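PDB 3W20: prolyl 4-hydroxylase alpha subunit Fe(2+) 2OG dioxygenase domain-containing protein from Burkholderia ambifaria, which probably oxidises N-substituted L-amino acids as a metal- and 2-oxoglutarate-dependent dioxygenase, and binds zinc at its metal site. Local coordinates for residues T4-L9 / A18-I23; E95-A100 / Y131-L136; T139-E144 / R255-L260; G192-D197 / A225-L230. One frame throughout, in Å; residues are numbered along the deposited sequence. Where two conformers were deposited one is given.

Interaction 1 (T4-L9 / A18-I23); sequences TYPAQL and AEHMTI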
# COMPACT_ATOMS: atom_id res chain seq x y z
N THR A 4 16.33 -12.70 31.61
CA THR A 4 15.09 -12.76 32.39
C THR A 4 14.92 -11.39 33.04
O THR A 4 15.86 -10.66 33.16
CB THR A 4 15.09 -13.93 33.41
OG1 THR A 4 16.11 -13.66 34.39
CG2 THR A 4 15.38 -15.22 32.73
N TYR A 5 13.68 -10.98 33.33
CA TYR A 5 13.35 -9.72 33.88
C TYR A 5 12.26 -9.94 34.92
O TYR A 5 11.47 -10.86 34.76
CB TYR A 5 12.76 -8.90 32.78
CG TYR A 5 13.56 -8.75 31.56
CD1 TYR A 5 14.48 -7.71 31.46
CD2 TYR A 5 13.37 -9.60 30.43
CE1 TYR A 5 15.18 -7.51 30.27
CE2 TYR A 5 14.08 -9.41 29.27
CZ TYR A 5 14.98 -8.36 29.20
OH TYR A 5 15.70 -8.12 28.04
N PRO A 6 12.22 -9.10 35.99
CA PRO A 6 11.12 -9.09 36.94
C PRO A 6 9.78 -8.98 36.17
O PRO A 6 9.65 -8.08 35.32
CB PRO A 6 11.37 -7.77 37.74
CG PRO A 6 12.85 -7.53 37.64
CD PRO A 6 13.20 -8.00 36.24
N ALA A 7 8.80 -9.82 36.51
CA ALA A 7 7.48 -9.82 35.82
C ALA A 7 6.35 -9.97 36.83
O ALA A 7 6.47 -10.72 37.85
CB ALA A 7 7.43 -10.92 34.75
N GLN A 8 5.29 -9.23 36.60
CA GLN A 8 4.03 -9.50 37.35
C GLN A 8 3.02 -10.08 36.38
O GLN A 8 2.72 -9.48 35.32
CB GLN A 8 3.45 -8.22 37.96
CG GLN A 8 4.36 -7.50 39.02
CD GLN A 8 4.66 -8.38 40.25
OE1 GLN A 8 3.74 -8.96 40.83
NE2 GLN A 8 5.96 -8.47 40.65
N LEU A 9 2.47 -11.24 36.73
CA LEU A 9 1.55 -11.89 35.80
C LEU A 9 0.12 -11.78 36.35
O LEU A 9 -0.17 -12.24 37.47
CB LEU A 9 1.99 -13.35 35.62
CG LEU A 9 1.32 -14.27 34.61
CD1 LEU A 9 2.41 -15.31 34.30
CD2 LEU A 9 0.07 -14.96 35.17
N ALA A 18 4.33 -12.96 41.06
CA ALA A 18 5.60 -12.28 40.77
C ALA A 18 6.67 -13.31 40.37
O ALA A 18 6.96 -14.22 41.11
CB ALA A 18 6.04 -11.45 41.97
N GLU A 19 7.25 -13.19 39.20
CA GLU A 19 8.24 -14.17 38.71
C GLU A 19 9.31 -13.43 37.93
O GLU A 19 9.09 -12.34 37.49
CB GLU A 19 7.57 -15.20 37.78
CG GLU A 19 6.83 -16.30 38.53
CD GLU A 19 5.65 -16.86 37.75
OE1 GLU A 19 4.54 -17.00 38.34
OE2 GLU A 19 5.84 -17.14 36.55
N HIS A 20 10.46 -14.04 37.76
CA HIS A 20 11.44 -13.57 36.82
C HIS A 20 11.29 -14.39 35.55
O HIS A 20 11.36 -15.63 35.58
CB HIS A 20 12.83 -13.73 37.44
CG HIS A 20 13.29 -12.51 38.21
ND1 HIS A 20 12.75 -12.16 39.39
CD2 HIS A 20 14.25 -11.53 37.89
CE1 HIS A 20 13.32 -11.01 39.83
NE2 HIS A 20 14.25 -10.63 38.91
N MSE A 21 11.05 -13.75 34.40
CA MSE A 21 10.73 -14.52 33.19
C MSE A 21 11.44 -13.96 32.03
O MSE A 21 11.72 -12.74 31.99
CB MSE A 21 9.26 -14.44 32.70
CG MSE A 21 8.38 -14.22 33.88
SE MSE A 21 6.55 -14.29 33.18
CE MSE A 21 6.49 -16.06 32.42
N THR A 22 11.67 -14.79 31.02
CA THR A 22 12.14 -14.24 29.74
C THR A 22 10.97 -13.62 29.01
O THR A 22 9.79 -13.93 29.32
CB THR A 22 12.71 -15.32 28.81
OG1 THR A 22 11.72 -16.33 28.54
CG2 THR A 22 13.92 -15.99 29.43
N ILE A 23 11.27 -12.76 28.03
CA ILE A 23 10.21 -12.30 27.11
C ILE A 23 9.47 -13.47 26.43
O ILE A 23 8.24 -13.46 26.36
CB ILE A 23 10.82 -11.38 25.98
CG1 ILE A 23 11.57 -10.23 26.65
CG2 ILE A 23 9.73 -10.97 24.95
CD1 ILE A 23 10.81 -8.95 26.77
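Tyr5 and Met21 form one hydrogen-bonded pair of two antiparallel strands, Ala7 and Glu19 the next, and the short strand axes run 142° apart. Tyr5 N donates to Met21 O from above the carbonyl plane. Met21 N returns a straighter bond to Tyr5 O. The Ala7 N to Glu19 O bond is short, 2.7 Å, but bent at the hydrogen, at 138°. Pro6 faces His20 in a non-hydrogen-bonded pair. Its CA sits over the centre of the imidazole, 4.0 Å from the centroid of the His20 ring, in a CH-pi contact. On the same side Pro6 CG meets His20 NE2 at 3.6 Å. The two strands are the arms of a beta hairpin at the N-terminus, and strand 37-41 pairs with the other edge of residues 4-9. Tyr5, Ala7 and Met21 point to the opposite side of the sheet from Pro6 and His20. There Ala7 CB packs on CG of Met21, a selenomethionine, at 3.5 Å. Tyr5 CG stands beside its backbone N (chi1 -54°), and Tyr5 CE2 meets Ile23 CG1 at 3.7 Å. Leu115 of helix 111-120 touches both of these side chains. At the turn end of the hairpin, the Gln8 chain bends at chi2 and its amide meets Ala18, with Gln8 NE2 3.3 Å from Ala18 CB. Thr22 caps the following helix, its OG1 bonded to Ala25 N.

Interaction 2 (E95-A100 / Y131-L136); sequences EYFGIA and YEVEFL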
# COMPACT_ATOMS: atom_id res chain seq x y z
N GLU A 95 -1.70 4.34 1.39
CA GLU A 95 -0.83 5.13 2.31
C GLU A 95 -0.18 4.26 3.36
O GLU A 95 1.06 4.29 3.57
CB GLU A 95 -1.57 6.30 3.05
CG GLU A 95 -2.02 7.45 2.18
CD GLU A 95 -2.74 8.45 3.10
OE1 GLU A 95 -2.12 8.97 4.07
OE2 GLU A 95 -3.94 8.64 2.90
N TYR A 96 -0.98 3.38 3.93
CA TYR A 96 -0.47 2.53 5.00
C TYR A 96 0.67 1.65 4.51
O TYR A 96 1.77 1.64 5.14
CB TYR A 96 -1.59 1.68 5.58
CG TYR A 96 -1.11 0.77 6.71
CD1 TYR A 96 -0.98 1.22 8.03
CD2 TYR A 96 -0.81 -0.56 6.44
CE1 TYR A 96 -0.54 0.33 9.04
CE2 TYR A 96 -0.38 -1.44 7.44
CZ TYR A 96 -0.24 -0.99 8.72
OH TYR A 96 0.19 -1.87 9.69
N PHE A 97 0.44 0.94 3.44
CA PHE A 97 1.46 -0.02 2.95
C PHE A 97 2.61 0.67 2.26
O PHE A 97 3.73 0.19 2.37
CB PHE A 97 0.81 -1.10 2.10
CG PHE A 97 0.04 -2.05 2.97
CD1 PHE A 97 0.70 -3.00 3.76
CD2 PHE A 97 -1.34 -1.94 3.04
CE1 PHE A 97 -0.04 -3.84 4.61
CE2 PHE A 97 -2.09 -2.74 3.89
CZ PHE A 97 -1.41 -3.71 4.64
N GLY A 98 2.34 1.81 1.66
CA GLY A 98 3.41 2.61 0.99
C GLY A 98 4.36 3.16 2.06
O GLY A 98 5.60 3.15 1.92
N ILE A 99 3.80 3.58 3.17
CA ILE A 99 4.63 4.16 4.26
C ILE A 99 5.43 3.06 4.94
O ILE A 99 6.61 3.24 5.24
CB ILE A 99 3.78 4.91 5.29
CG1 ILE A 99 3.30 6.23 4.67
CG2 ILE A 99 4.55 5.28 6.56
CD1 ILE A 99 2.26 6.90 5.54
N ALA A 100 4.80 1.92 5.17
CA ALA A 100 5.44 0.91 6.03
C ALA A 100 6.80 0.54 5.41
O ALA A 100 7.80 0.29 6.08
CB ALA A 100 4.59 -0.33 6.10
N TYR A 131 4.04 -12.12 -4.22
CA TYR A 131 4.66 -10.93 -3.61
C TYR A 131 4.18 -10.79 -2.17
O TYR A 131 2.98 -10.98 -1.89
CB TYR A 131 4.30 -9.64 -4.39
CG TYR A 131 4.27 -9.82 -5.90
CD1 TYR A 131 5.46 -9.83 -6.64
CD2 TYR A 131 3.05 -10.01 -6.58
CE1 TYR A 131 5.43 -10.01 -8.02
CE2 TYR A 131 3.02 -10.19 -7.96
CZ TYR A 131 4.21 -10.18 -8.67
OH TYR A 131 4.18 -10.36 -10.05
N GLU A 132 5.09 -10.46 -1.26
CA GLU A 132 4.64 -10.04 0.08
C GLU A 132 5.20 -8.68 0.57
O GLU A 132 6.39 -8.39 0.46
CB GLU A 132 4.82 -11.15 1.11
CG GLU A 132 6.24 -11.30 1.62
CD GLU A 132 6.55 -12.72 2.03
OE1 GLU A 132 5.66 -13.41 2.57
OE2 GLU A 132 7.69 -13.15 1.81
N VAL A 133 4.29 -7.85 1.09
CA VAL A 133 4.67 -6.51 1.49
C VAL A 133 4.30 -6.46 3.00
O VAL A 133 3.46 -7.21 3.46
CB VAL A 133 3.97 -5.44 0.64
CG1 VAL A 133 4.13 -5.75 -0.87
CG2 VAL A 133 2.55 -5.24 1.05
N GLU A 134 4.98 -5.60 3.71
CA GLU A 134 4.97 -5.61 5.17
C GLU A 134 3.94 -4.59 5.66
O GLU A 134 3.79 -3.51 5.10
CB GLU A 134 6.33 -5.22 5.72
CG GLU A 134 7.41 -6.25 5.31
CD GLU A 134 8.78 -5.85 5.85
OE1 GLU A 134 9.03 -4.69 6.19
OE2 GLU A 134 9.61 -6.77 5.94
N PHE A 135 3.29 -4.99 6.76
CA PHE A 135 2.61 -4.05 7.63
C PHE A 135 3.65 -3.18 8.34
O PHE A 135 4.85 -3.57 8.50
CB PHE A 135 1.87 -4.86 8.66
CG PHE A 135 0.55 -5.48 8.14
CD1 PHE A 135 -0.69 -5.00 8.54
CD2 PHE A 135 0.59 -6.56 7.29
CE1 PHE A 135 -1.88 -5.58 8.03
CE2 PHE A 135 -0.58 -7.14 6.79
CZ PHE A 135 -1.81 -6.67 7.17
N LEU A 136 3.20 -2.01 8.78
CA LEU A 136 4.01 -1.16 9.61
C LEU A 136 4.45 -1.97 10.85
O LEU A 136 3.62 -2.71 11.45
CB LEU A 136 3.17 0.07 10.07
CG LEU A 136 3.84 0.92 11.13
CD1 LEU A 136 5.02 1.58 10.39
CD2 LEU A 136 2.93 2.01 11.66
O HOH W 1 4.47 -2.36 2.71
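Tyr96 and Phe97 of helix 87-107 form an aromatic cluster with Phe135, which lies just past the short strand 133-134. The cluster joins the long helix to the chain that leads into the 2-oxoglutarate-binding strand 139-143. Its tight part is the Phe97-Phe135 pair, an edge-to-face (T-shaped) contact. The ring planes stand at 81° and the centroids are 5.0 Å apart. Phe97 presents CE1 and CZ, and CE1 lies over the centre of the Phe135 face. Tyr96 OH comes to the edge of the Phe135 ring, near its plane, 3.4 Å from Phe135 CD1. Tyr96 CG is anti to its backbone N (chi1 -180°), beside the carbonyl carbon. Tyr96 CZ is 3.8 Å from Leu136 CB. Leu136 N gives Tyr96 OH a weak, bent bond of 3.1 Å. The stronger polar partner of that hydroxyl is the C-terminal carboxylate of Asp273. Ala100 CB faces the strand backbone, 3.4 Å from Glu134 O. The looser side runs toward Val133, where contact thins to Val133 CG2 against Phe97 CD1 at 4.0 Å. Here the second subunit takes part: its Ala94 packs on both Phe97 and Val133. The Glu134 carboxylate bonds to Asn104, further along the same helix, and forms a salt bridge with Arg108. A water bridges the two backbones beside the Phe97 ring, donating to Phe97 O and to Glu134 O, each at 2.7 Å from the water oxygen.

Interaction 3 (T139-E144 / R255-L260); sequences TRRVYE and RRTMGL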
# COMPACT_ATOMS: atom_id res chain seq x y z
N THR A 139 5.14 1.80 16.48
CA THR A 139 4.97 3.21 16.54
C THR A 139 5.47 3.76 17.90
O THR A 139 5.40 3.10 18.98
CB THR A 139 3.49 3.67 16.34
OG1 THR A 139 2.73 3.04 17.32
CG2 THR A 139 2.88 3.21 15.07
N ARG A 140 6.06 4.96 17.85
CA ARG A 140 6.25 5.71 19.07
C ARG A 140 5.03 6.57 19.31
O ARG A 140 4.48 7.17 18.35
CB ARG A 140 7.49 6.62 18.90
CG ARG A 140 8.78 5.89 18.92
CD ARG A 140 10.00 6.86 18.96
NE ARG A 140 9.92 7.81 17.88
CZ ARG A 140 10.84 8.76 17.60
NH1 ARG A 140 11.94 8.87 18.32
NH2 ARG A 140 10.65 9.59 16.59
N ARG A 141 4.57 6.69 20.54
CA ARG A 141 3.23 7.22 20.81
C ARG A 141 3.42 8.32 21.81
O ARG A 141 4.07 8.13 22.88
CB ARG A 141 2.30 6.10 21.38
CG ARG A 141 1.90 5.00 20.34
CD ARG A 141 1.50 3.69 21.03
NE ARG A 141 1.37 2.54 20.11
CZ ARG A 141 1.12 1.30 20.50
NH1 ARG A 141 1.00 0.30 19.56
NH2 ARG A 141 0.99 1.03 21.81
N VAL A 142 2.89 9.50 21.48
CA VAL A 142 2.86 10.65 22.41
C VAL A 142 1.39 10.84 22.85
O VAL A 142 0.48 10.94 22.02
CB VAL A 142 3.43 11.93 21.72
CG1 VAL A 142 3.35 13.13 22.64
CG2 VAL A 142 4.88 11.70 21.25
N TYR A 143 1.14 10.85 24.15
CA TYR A 143 -0.21 11.06 24.68
C TYR A 143 -0.15 12.46 25.34
O TYR A 143 0.50 12.59 26.37
CB TYR A 143 -0.54 10.00 25.74
CG TYR A 143 -0.66 8.60 25.15
CD1 TYR A 143 -1.89 8.12 24.72
CD2 TYR A 143 0.47 7.79 24.97
CE1 TYR A 143 -2.03 6.86 24.14
CE2 TYR A 143 0.35 6.54 24.37
CZ TYR A 143 -0.90 6.07 23.98
OH TYR A 143 -1.06 4.83 23.40
N GLU A 144 -0.76 13.49 24.71
CA GLU A 144 -0.85 14.85 25.34
C GLU A 144 -2.12 14.92 26.19
O GLU A 144 -3.12 14.28 25.84
CB GLU A 144 -0.86 16.01 24.32
CG GLU A 144 0.40 16.16 23.44
CD GLU A 144 1.68 16.56 24.19
OE1 GLU A 144 1.67 16.69 25.44
OE2 GLU A 144 2.73 16.74 23.53
N ARG A 255 2.76 11.68 28.30
CA ARG A 255 3.08 10.25 28.50
C ARG A 255 3.71 9.80 27.16
O ARG A 255 3.19 10.12 26.10
CB ARG A 255 1.79 9.47 28.82
CG ARG A 255 1.95 7.97 29.13
CD ARG A 255 0.56 7.39 29.35
NE ARG A 255 0.55 5.92 29.49
CZ ARG A 255 0.18 5.05 28.54
NH1 ARG A 255 -0.26 5.44 27.34
NH2 ARG A 255 0.19 3.74 28.83
N ARG A 256 4.86 9.12 27.22
CA ARG A 256 5.39 8.53 25.98
C ARG A 256 5.51 7.02 26.11
O ARG A 256 6.00 6.55 27.14
CB ARG A 256 6.75 9.15 25.67
CG ARG A 256 6.58 10.58 25.16
CD ARG A 256 7.91 11.18 24.79
NE ARG A 256 8.80 11.24 25.93
CZ ARG A 256 10.09 11.01 25.81
NH1 ARG A 256 10.58 10.72 24.61
NH2 ARG A 256 10.86 11.06 26.87
N THR A 257 5.08 6.29 25.07
CA THR A 257 5.23 4.82 24.99
C THR A 257 5.68 4.46 23.57
O THR A 257 5.57 5.30 22.63
CB THR A 257 3.91 4.05 25.29
OG1 THR A 257 3.01 4.30 24.24
CG2 THR A 257 3.28 4.55 26.62
N MSE A 258 6.17 3.23 23.38
CA MSE A 258 6.48 2.69 22.09
C MSE A 258 5.70 1.41 22.05
O MSE A 258 5.78 0.65 23.02
CB MSE A 258 7.95 2.22 22.40
CG MSE A 258 8.84 2.13 21.24
SE MSE A 258 10.58 2.14 22.23
CE MSE A 258 10.60 3.96 22.54
N GLY A 259 4.99 1.09 20.98
CA GLY A 259 4.27 -0.24 21.02
C GLY A 259 4.09 -0.96 19.68
O GLY A 259 4.30 -0.42 18.60
N LEU A 260 3.66 -2.21 19.76
CA LEU A 260 3.24 -2.92 18.57
C LEU A 260 2.23 -3.99 19.03
O LEU A 260 1.84 -4.02 20.20
CB LEU A 260 4.44 -3.57 17.92
CG LEU A 260 5.41 -4.39 18.75
CD1 LEU A 260 4.92 -5.80 19.16
CD2 LEU A 260 6.75 -4.51 17.96
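Arg255 meets Tyr143 side by side at the start of strand 255-265, their backbones joined by a pair of hydrogen bonds. Arg255 CG is anti to the backbone N (chi1 -176°), and the chain stays extended as far as NE. Arg255 NH1 comes over the Tyr143 ring face, offset toward the rim, 3.2 Å from Tyr143 CE2. This is a cation-pi contact with Arg255 CZ 4.7 Å from the centroid of the Tyr143 ring; the two planes are 65° apart. Arg256 points to the other side of the sheet, with Val142, and its NE bonds to Gln185. Thr257 pairs with Arg141 through two backbone bonds. Its OG1 lies at the edge of the Tyr143 ring, 3.5 Å from Tyr143 CE2, and equally near Arg141 CB. That buried hydroxyl has no polar partner in the model. These antiparallel strands belong to the double-stranded beta-helix fold. Arg141, Tyr143, Arg255 and Thr257 share one face and bind 2-oxoglutarate in a structure of this protein; the cosubstrate is not bound to this chain. Met258, a selenomethionine, faces away from that site beside Arg140 and packs on Trp52 and Phe112. Gly259 CA lies over one face of the Arg141 guanidinium, toward its rim, 3.5 Å from Arg141 CZ. Arg141 NE donates to Thr139 OG1, which also bonds to Asp273, and Arg141 NH1 forms a salt bridge with Asp273. Gly259 and Thr139 exchange two backbone bonds.

Interaction 4 (G192-D197 / A225-L230); sequences GMVMWD and AAKIML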
# COMPACT_ATOMS: atom_id res chain seq x y z
N GLY A 192 -2.75 5.28 33.73
CA GLY A 192 -2.37 3.93 33.35
C GLY A 192 -3.46 3.37 32.46
O GLY A 192 -4.00 4.08 31.66
N MSE A 193 -3.74 2.07 32.60
CA MSE A 193 -4.62 1.32 31.67
C MSE A 193 -5.61 0.53 32.47
O MSE A 193 -5.22 -0.12 33.47
CB MSE A 193 -3.76 0.37 30.79
CG MSE A 193 -4.70 -0.26 29.77
SE MSE A 193 -3.46 -1.43 28.69
CE MSE A 193 -4.45 -3.01 28.72
N VAL A 194 -6.86 0.54 32.05
CA VAL A 194 -7.85 -0.34 32.64
C VAL A 194 -8.18 -1.42 31.55
O VAL A 194 -8.29 -1.10 30.36
CB VAL A 194 -9.11 0.42 33.01
CG1 VAL A 194 -10.12 -0.55 33.55
CG2 VAL A 194 -8.71 1.44 34.09
N MSE A 195 -8.32 -2.67 31.97
CA MSE A 195 -8.61 -3.76 31.03
C MSE A 195 -9.81 -4.53 31.64
O MSE A 195 -9.74 -4.98 32.83
CB MSE A 195 -7.31 -4.64 30.86
CG MSE A 195 -7.78 -5.80 30.04
SE MSE A 195 -6.11 -6.87 29.67
CE MSE A 195 -5.71 -7.73 31.23
N TRP A 196 -10.93 -4.65 30.87
CA TRP A 196 -12.04 -5.42 31.33
C TRP A 196 -12.14 -6.84 30.77
O TRP A 196 -11.64 -7.14 29.67
CB TRP A 196 -13.32 -4.73 30.92
CG TRP A 196 -13.55 -3.35 31.56
CD1 TRP A 196 -14.33 -3.05 32.69
CD2 TRP A 196 -13.05 -2.06 31.09
NE1 TRP A 196 -14.33 -1.69 32.93
CE2 TRP A 196 -13.62 -1.04 32.01
CE3 TRP A 196 -12.34 -1.64 30.01
CZ2 TRP A 196 -13.33 0.32 31.86
CZ3 TRP A 196 -12.05 -0.27 29.87
CH2 TRP A 196 -12.58 0.68 30.75
N ASP A 197 -12.81 -7.71 31.55
CA ASP A 197 -13.14 -9.07 31.10
C ASP A 197 -14.36 -9.06 30.19
O ASP A 197 -15.52 -9.51 30.51
CB ASP A 197 -13.23 -9.98 32.35
CG ASP A 197 -13.70 -11.35 32.02
OD1 ASP A 197 -13.41 -11.83 30.92
OD2 ASP A 197 -14.45 -11.90 32.86
N ALA A 225 -18.47 -6.59 34.47
CA ALA A 225 -17.18 -7.20 34.06
C ALA A 225 -16.06 -6.92 35.07
O ALA A 225 -15.83 -5.77 35.44
CB ALA A 225 -16.78 -6.73 32.67
N ALA A 226 -15.30 -7.96 35.39
CA ALA A 226 -14.11 -7.82 36.21
C ALA A 226 -13.11 -6.90 35.48
O ALA A 226 -12.99 -6.94 34.25
CB ALA A 226 -13.49 -9.18 36.57
N LYS A 227 -12.38 -6.07 36.25
CA LYS A 227 -11.37 -5.24 35.61
C LYS A 227 -10.01 -5.37 36.29
O LYS A 227 -9.95 -5.62 37.51
CB LYS A 227 -11.83 -3.77 35.42
CG LYS A 227 -11.73 -2.95 36.63
CD LYS A 227 -12.39 -1.59 36.43
CE LYS A 227 -12.48 -1.01 37.83
NZ LYS A 227 -13.08 0.36 37.77
N ILE A 228 -8.94 -5.21 35.50
CA ILE A 228 -7.56 -5.14 35.98
C ILE A 228 -7.14 -3.74 35.73
O ILE A 228 -7.20 -3.24 34.58
CB ILE A 228 -6.71 -6.08 35.12
CG1 ILE A 228 -7.14 -7.51 35.41
CG2 ILE A 228 -5.25 -5.88 35.43
CD1 ILE A 228 -6.41 -8.53 34.54
N MSE A 229 -6.77 -3.00 36.80
CA MSE A 229 -6.13 -1.68 36.63
C MSE A 229 -4.61 -1.76 36.69
O MSE A 229 -4.04 -2.31 37.59
CB MSE A 229 -6.73 -0.63 37.61
CG MSE A 229 -8.18 -0.33 37.20
SE MSE A 229 -9.03 0.81 38.58
CE MSE A 229 -7.57 2.12 38.74
N LEU A 230 -3.94 -1.22 35.65
CA LEU A 230 -2.50 -1.30 35.53
C LEU A 230 -1.95 0.14 35.53
O LEU A 230 -2.65 1.02 35.02
CB LEU A 230 -2.18 -1.89 34.14
CG LEU A 230 -2.57 -3.34 33.86
CD1 LEU A 230 -2.13 -3.74 32.46
CD2 LEU A 230 -1.86 -4.20 34.88
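Met193 pairs with Leu230, and Met195 with Ile228, as hydrogen-bonded pairs of two antiparallel strands whose short axes run 164° apart. Four backbone bonds join these pairs, with Leu230 N reaching Met193 O at 2.8 Å. Asp197 N adds one more bond to Ala226 O beyond the strand end. Strand 193-196 is the middle of a three-stranded antiparallel sheet, with 227-230 on one edge and 246-248 on the other. In this double-stranded beta-helix protein, strand 246-248 begins with the zinc ligand His246, which the Met193 side chain touches. Met193, Met195, Ile228 and Leu230 point to one side. There they meet residues of other strands, among them Phe240, Thr238 and Met10. On this side Met195 and Ile228 run side by side. CE of Met195, a selenomethionine, presses on Ile228 CD1 at 3.5 Å, a tight carbon contact. The opposite side is more open to solvent. It carries Val194, Trp196, Lys227 and Met229. Val194 CG2 lies against Met229 CG in the conformer given. The Lys227 chain is extended beyond CG, and its CD touches Val194 CG1 at 3.8 Å. That same CG1 also sits over one face of the indole, toward its rim. Lys227 CB makes a CH-pi contact over the five-membered ring of Trp196, 4.2 Å from the centroid of that ring.

How the interactions relate
Interactions 1, 3 and 4 are antiparallel strand pairs, whereas interaction 2 sets a helix against a short strand and its loop. Interaction 2 is the most buried and the one touched by the second subunit; its chemistry is mainly aromatic and apolar. Interactions 1 and 2 lie on opposite sides of the chain's centre, about 33 Å apart between centres, yet both reach the large mixed sheet, as does interaction 3. Interaction 3 is nearest the centre and carries charged and polar side chains for 2-oxoglutarate. Interactions 1 and 4 are partly buried, each with exposed residues on one side. Interaction 4 belongs to the three-stranded sheet and comes within about 5 Å of interaction 3, nearest atoms.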